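Local coordinates for sugar ABC transporter, sugar-binding protein (Streptococcus pneumoniae, PDB 2HEU) that probably captures a sugar outside the cell and hands it to an ABC transporter for uptake, at residues A[100-104]-A[312-317]; A[122-126]-A[330-334]. One frame throughout, in Å; residues are numbered along the deposited sequence. Where two conformers were deposited one is given.

How the contacts relate
Following the chain from the N terminus, the 3-10 turn 100-104 comes first, then 122-126 at strand 122-123. The chain later returns with 312-317, in the last part of helix 305-315 and just beyond it. Last comes 330-334, in the loop after helix 318-328. Contact 1 closes a loop from the first to the third of these segments, contact 2 from the second to the fourth, so the loops cross rather than nest. Their centres lie about 12 Å apart, and they touch where Met315 and Thr316 pack on Phe124. Together they tie the region after helix 82-89 and the edge strand of the five-stranded sheet to the end region of helix 305-315 and to the loop that follows helix 318-328.

Contact 1: residues A[100-104]-A[312-317]; sequences DYLKR and VEYMTR. With NA (sodium ion), chain E.
Tyr101 overlaps the start of the 312-317 segment with its ring, one face lying over CA of Glu313 while CD1 comes 3.6 Å from Glu313 CB. A chi1 of 59° folds CG back over the main chain of Tyr101 and turns the ring across the helix; farther out, CE2 is 3.6 Å from CG1 of Val312. A broad aromatic ring suits this place because it can cover the aliphatic root of an acidic side chain and a branched valine at once.

Arg104 meets the same turn with polar groups. NH1 spends both its N-H groups near the guanidinium plane. One goes nearly straight (163°) to Glu313 OE2, using the anti lone pair of that oxygen. The other reaches Thr316 OG1, 2.8 Å from NH1. The threonine hydroxyl passes its own hydrogen back to the carbonyl O of Glu313, 2.7 Å from OG1, so it is held as an acceptor for the arginine. Water 1 bridges Arg104 NH2 and Glu313 OE2. From within its own segment, Arg317 holds the same carboxylate with two nitrogens, NE lying 3.0 Å from OE2 and NH2 bonding OE1. Shared between two arginines, Glu313 very probably stays ionised, and it probably offsets the like charges of the two guanidinium groups, Arg104 NH1 and Arg317 NE being 4.8 Å apart; Arg317 NH1 also pairs with Glu44.

The main chain next to Arg104 serves a metal: Lys103 O binds the sodium ion at 2.3 Å, beside three waters and OE1 of Glu335. Val312 packs on Trp296 and Ile298 of strand 295-298, and Tyr101 also reaches Ile298; Tyr314 packs on helix 31-44, and Arg317 is the N-cap residue before helix 318-328.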
# COMPACT_ATOMS: atom_id res chain seq x y z
N ASP A 100 -3.40 8.10 24.65
CA ASP A 100 -2.86 6.86 25.15
C ASP A 100 -3.05 5.71 24.14
O ASP A 100 -2.16 4.84 24.02
CB ASP A 100 -3.42 6.50 26.53
CG ASP A 100 -2.95 7.46 27.66
OD1 ASP A 100 -2.01 8.26 27.52
OD2 ASP A 100 -3.57 7.36 28.70
N TYR A 101 -4.17 5.69 23.45
CA TYR A 101 -4.44 4.60 22.55
C TYR A 101 -3.46 4.57 21.36
O TYR A 101 -3.29 3.54 20.72
CB TYR A 101 -5.92 4.64 22.03
CG TYR A 101 -6.41 5.83 21.30
CD1 TYR A 101 -7.36 6.65 21.90
CD2 TYR A 101 -5.97 6.17 20.04
CE1 TYR A 101 -7.80 7.75 21.29
CE2 TYR A 101 -6.46 7.24 19.34
CZ TYR A 101 -7.44 8.05 19.97
OH TYR A 101 -7.90 9.13 19.26
N LEU A 102 -2.81 5.71 21.09
CA LEU A 102 -1.84 5.73 19.98
C LEU A 102 -0.65 4.82 20.30
O LEU A 102 -0.00 4.32 19.35
CB LEU A 102 -1.44 7.15 19.64
CG LEU A 102 -0.65 7.43 18.40
CD1 LEU A 102 -1.41 6.98 17.18
CD2 LEU A 102 -0.24 8.86 18.31
N LYS A 103 -0.36 4.59 21.56
CA LYS A 103 0.74 3.74 21.94
C LYS A 103 0.55 2.27 21.48
O LYS A 103 1.49 1.48 21.48
CB LYS A 103 0.96 3.80 23.45
CG LYS A 103 1.25 5.23 23.94
CD LYS A 103 2.39 5.95 23.15
CE LYS A 103 3.79 5.26 23.08
NZ LYS A 103 4.92 6.04 22.31
N ARG A 104 -0.68 1.91 21.11
CA ARG A 104 -1.03 0.60 20.57
C ARG A 104 -0.60 0.41 19.12
O ARG A 104 -0.65 -0.73 18.65
CB ARG A 104 -2.51 0.27 20.75
CG ARG A 104 -2.94 0.34 22.21
CD ARG A 104 -4.42 0.34 22.34
NE ARG A 104 -4.81 0.35 23.76
CZ ARG A 104 -6.05 0.48 24.17
NH1 ARG A 104 -7.00 0.62 23.27
NH2 ARG A 104 -6.30 0.46 25.50
N VAL A 312 -12.52 5.50 17.93
CA VAL A 312 -11.15 5.23 17.48
C VAL A 312 -10.43 4.29 18.49
O VAL A 312 -9.80 3.30 18.09
CB VAL A 312 -10.40 6.50 17.28
CG1 VAL A 312 -8.92 6.24 16.90
CG2 VAL A 312 -11.06 7.37 16.17
N GLU A 313 -10.56 4.60 19.79
CA GLU A 313 -9.91 3.76 20.80
C GLU A 313 -10.39 2.33 20.70
O GLU A 313 -9.60 1.40 20.84
CB GLU A 313 -10.17 4.35 22.19
CG GLU A 313 -9.43 3.58 23.26
CD GLU A 313 -10.19 2.47 23.89
OE1 GLU A 313 -11.39 2.68 24.22
OE2 GLU A 313 -9.56 1.43 24.20
N TYR A 314 -11.68 2.11 20.52
CA TYR A 314 -12.22 0.81 20.48
C TYR A 314 -11.52 -0.04 19.39
O TYR A 314 -11.17 -1.21 19.64
CB TYR A 314 -13.77 0.87 20.17
CG TYR A 314 -14.47 -0.41 20.28
CD1 TYR A 314 -15.02 -1.06 19.21
CD2 TYR A 314 -14.67 -1.00 21.52
CE1 TYR A 314 -15.70 -2.20 19.32
CE2 TYR A 314 -15.39 -2.19 21.67
CZ TYR A 314 -15.88 -2.78 20.56
OH TYR A 314 -16.53 -4.00 20.63
N MET A 315 -11.31 0.56 18.22
CA MET A 315 -10.69 -0.18 17.13
C MET A 315 -9.24 -0.52 17.39
O MET A 315 -8.69 -1.44 16.74
CB MET A 315 -10.88 0.61 15.83
CG MET A 315 -10.57 -0.18 14.55
SD MET A 315 -11.94 -1.25 14.20
CE MET A 315 -11.09 -2.02 14.14
N THR A 316 -8.55 0.23 18.27
CA THR A 316 -7.17 -0.09 18.64
C THR A 316 -7.04 -1.29 19.61
O THR A 316 -5.93 -1.71 19.87
CB THR A 316 -6.43 1.10 19.19
OG1 THR A 316 -6.94 1.42 20.54
CG2 THR A 316 -6.39 2.36 18.36
N ARG A 317 -8.15 -1.74 20.17
CA ARG A 317 -8.08 -2.86 21.10
C ARG A 317 -7.78 -4.15 20.32
O ARG A 317 -8.38 -4.37 19.26
CB ARG A 317 -9.42 -3.03 21.81
CG ARG A 317 -9.77 -1.86 22.68
CD ARG A 317 -11.11 -2.03 23.30
NE ARG A 317 -11.48 -0.87 24.05
CZ ARG A 317 -12.58 -0.76 24.80
NH1 ARG A 317 -13.40 -1.82 24.85
NH2 ARG A 317 -12.88 0.36 25.36
NA NA E . 3.42 0.25 21.99
O HOH W 1 -9.12 0.40 26.60
O HOH W 2 4.32 1.52 20.15
O HOH W 3 2.36 0.07 24.07
O HOH W 4 4.47 2.07 23.07

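Contact 2: residues A[122-126]-A[330-334]; sequences VPFTA and SPTAI
With chi1 at 180°, Thr332 holds OG1 on the far side from its own backbone N, while a chi1 of -64° turns CG1 of Ile334 toward the phenyl group of Phe124. The Thr332 hydroxyl donates to the carbonyl O of Phe124, 2.8 Å from OG1. It also accepts from the backbone N of Ile334, forming an ST turn, so a threonine here both folds its own segment and ties it to the other. Phe124 O takes a second bond from Ala333 N at 3.0 Å, the donor standing well above the carbonyl plane; two hydrogen bonds thus fix this buried oxygen.

One residue farther on, Thr125 and Thr332 form a single antiparallel beta bridge as a non-hydrogen-bonded pair, their CA atoms 4.2 Å apart. The flanking bond on its other side runs from Ala126 N to Pro331 O at 3.0 Å, nearly in line with the C=O. Pro331 offers this carbonyl but, lacking an N-H, cannot return a bond to Ala126 O. Its CD packs 3.2 Å from that buried oxygen instead, which has no hydrogen-bond partner, and the bridge stays single.

The apolar side is closed by Phe124, whose CD1 lies 3.8 Å from CD1 of Ile334; the isoleucine runs alongside the phenyl group with its tip in the same direction. Val122 CG1 covers one face of the ring, and Trp296 meets it edge-to-face.

Helix 318-328 contributes Met321 against Phe124, Thr125 and Thr332. Segment 122-126 pairs through its backbone with Trp296 of strand 295-298 and with Leu294 as it leaves the five-stranded sheet for strand 129-134, consistent with one of the connections between the two lobes of a solute-binding protein.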
# COMPACT_ATOMS: atom_id res chain seq x y z
N VAL A 122 -4.53 7.41 12.83
CA VAL A 122 -4.20 6.07 13.35
C VAL A 122 -4.20 5.08 12.19
O VAL A 122 -5.29 4.78 11.64
CB VAL A 122 -5.23 5.57 14.41
CG1 VAL A 122 -4.84 4.26 14.93
CG2 VAL A 122 -5.34 6.65 15.53
N PRO A 123 -3.03 4.63 11.75
CA PRO A 123 -3.04 3.59 10.69
C PRO A 123 -3.22 2.25 11.38
O PRO A 123 -2.33 1.79 12.09
CB PRO A 123 -1.68 3.80 9.94
CG PRO A 123 -0.99 4.99 10.69
CD PRO A 123 -1.64 5.08 12.02
N PHE A 124 -4.40 1.67 11.25
CA PHE A 124 -4.69 0.32 11.78
C PHE A 124 -4.10 -0.72 10.89
O PHE A 124 -3.60 -1.73 11.40
CB PHE A 124 -6.21 0.10 11.88
CG PHE A 124 -6.91 1.03 12.80
CD1 PHE A 124 -6.99 0.75 14.13
CD2 PHE A 124 -7.47 2.25 12.37
CE1 PHE A 124 -7.65 1.58 15.01
CE2 PHE A 124 -8.09 3.09 13.23
CZ PHE A 124 -8.18 2.76 14.55
N THR A 125 -4.28 -0.63 9.56
CA THR A 125 -3.73 -1.58 8.64
C THR A 125 -3.01 -0.85 7.54
O THR A 125 -3.16 0.38 7.36
CB THR A 125 -4.78 -2.45 8.00
OG1 THR A 125 -5.61 -1.65 7.15
CG2 THR A 125 -5.63 -3.24 9.05
N ALA A 126 -2.18 -1.58 6.80
CA ALA A 126 -1.49 -1.02 5.65
C ALA A 126 -1.43 -2.02 4.56
O ALA A 126 -1.53 -3.22 4.81
CB ALA A 126 -0.05 -0.61 6.02
N SER A 330 -5.02 -7.74 5.58
CA SER A 330 -3.93 -6.83 5.43
C SER A 330 -3.14 -6.74 6.73
O SER A 330 -3.75 -6.84 7.81
CB SER A 330 -4.37 -5.42 5.07
OG SER A 330 -5.01 -5.34 3.86
N PRO A 331 -1.83 -6.55 6.67
CA PRO A 331 -1.08 -6.46 7.93
C PRO A 331 -1.58 -5.31 8.78
O PRO A 331 -1.95 -4.23 8.26
CB PRO A 331 0.40 -6.28 7.44
CG PRO A 331 0.24 -5.67 6.14
CD PRO A 331 -0.98 -6.30 5.49
N THR A 332 -1.57 -5.54 10.06
CA THR A 332 -2.00 -4.60 11.04
C THR A 332 -0.89 -4.05 11.90
O THR A 332 -0.03 -4.81 12.41
CB THR A 332 -3.19 -5.13 11.90
OG1 THR A 332 -3.56 -4.12 12.87
CG2 THR A 332 -2.86 -6.34 12.67
N ALA A 333 -0.92 -2.74 12.17
CA ALA A 333 0.00 -2.12 13.02
C ALA A 333 -0.41 -2.16 14.49
O ALA A 333 0.29 -1.62 15.37
CB ALA A 333 0.24 -0.64 12.63
N ILE A 334 -1.54 -2.75 14.80
CA ILE A 334 -2.07 -2.74 16.17
C ILE A 334 -1.45 -3.87 16.99
O ILE A 334 -1.50 -5.06 16.60
CB ILE A 334 -3.58 -2.84 16.12
CG1 ILE A 334 -4.19 -1.59 15.42
CG2 ILE A 334 -4.17 -3.03 17.56
CD1 ILE A 334 -3.85 -0.26 15.98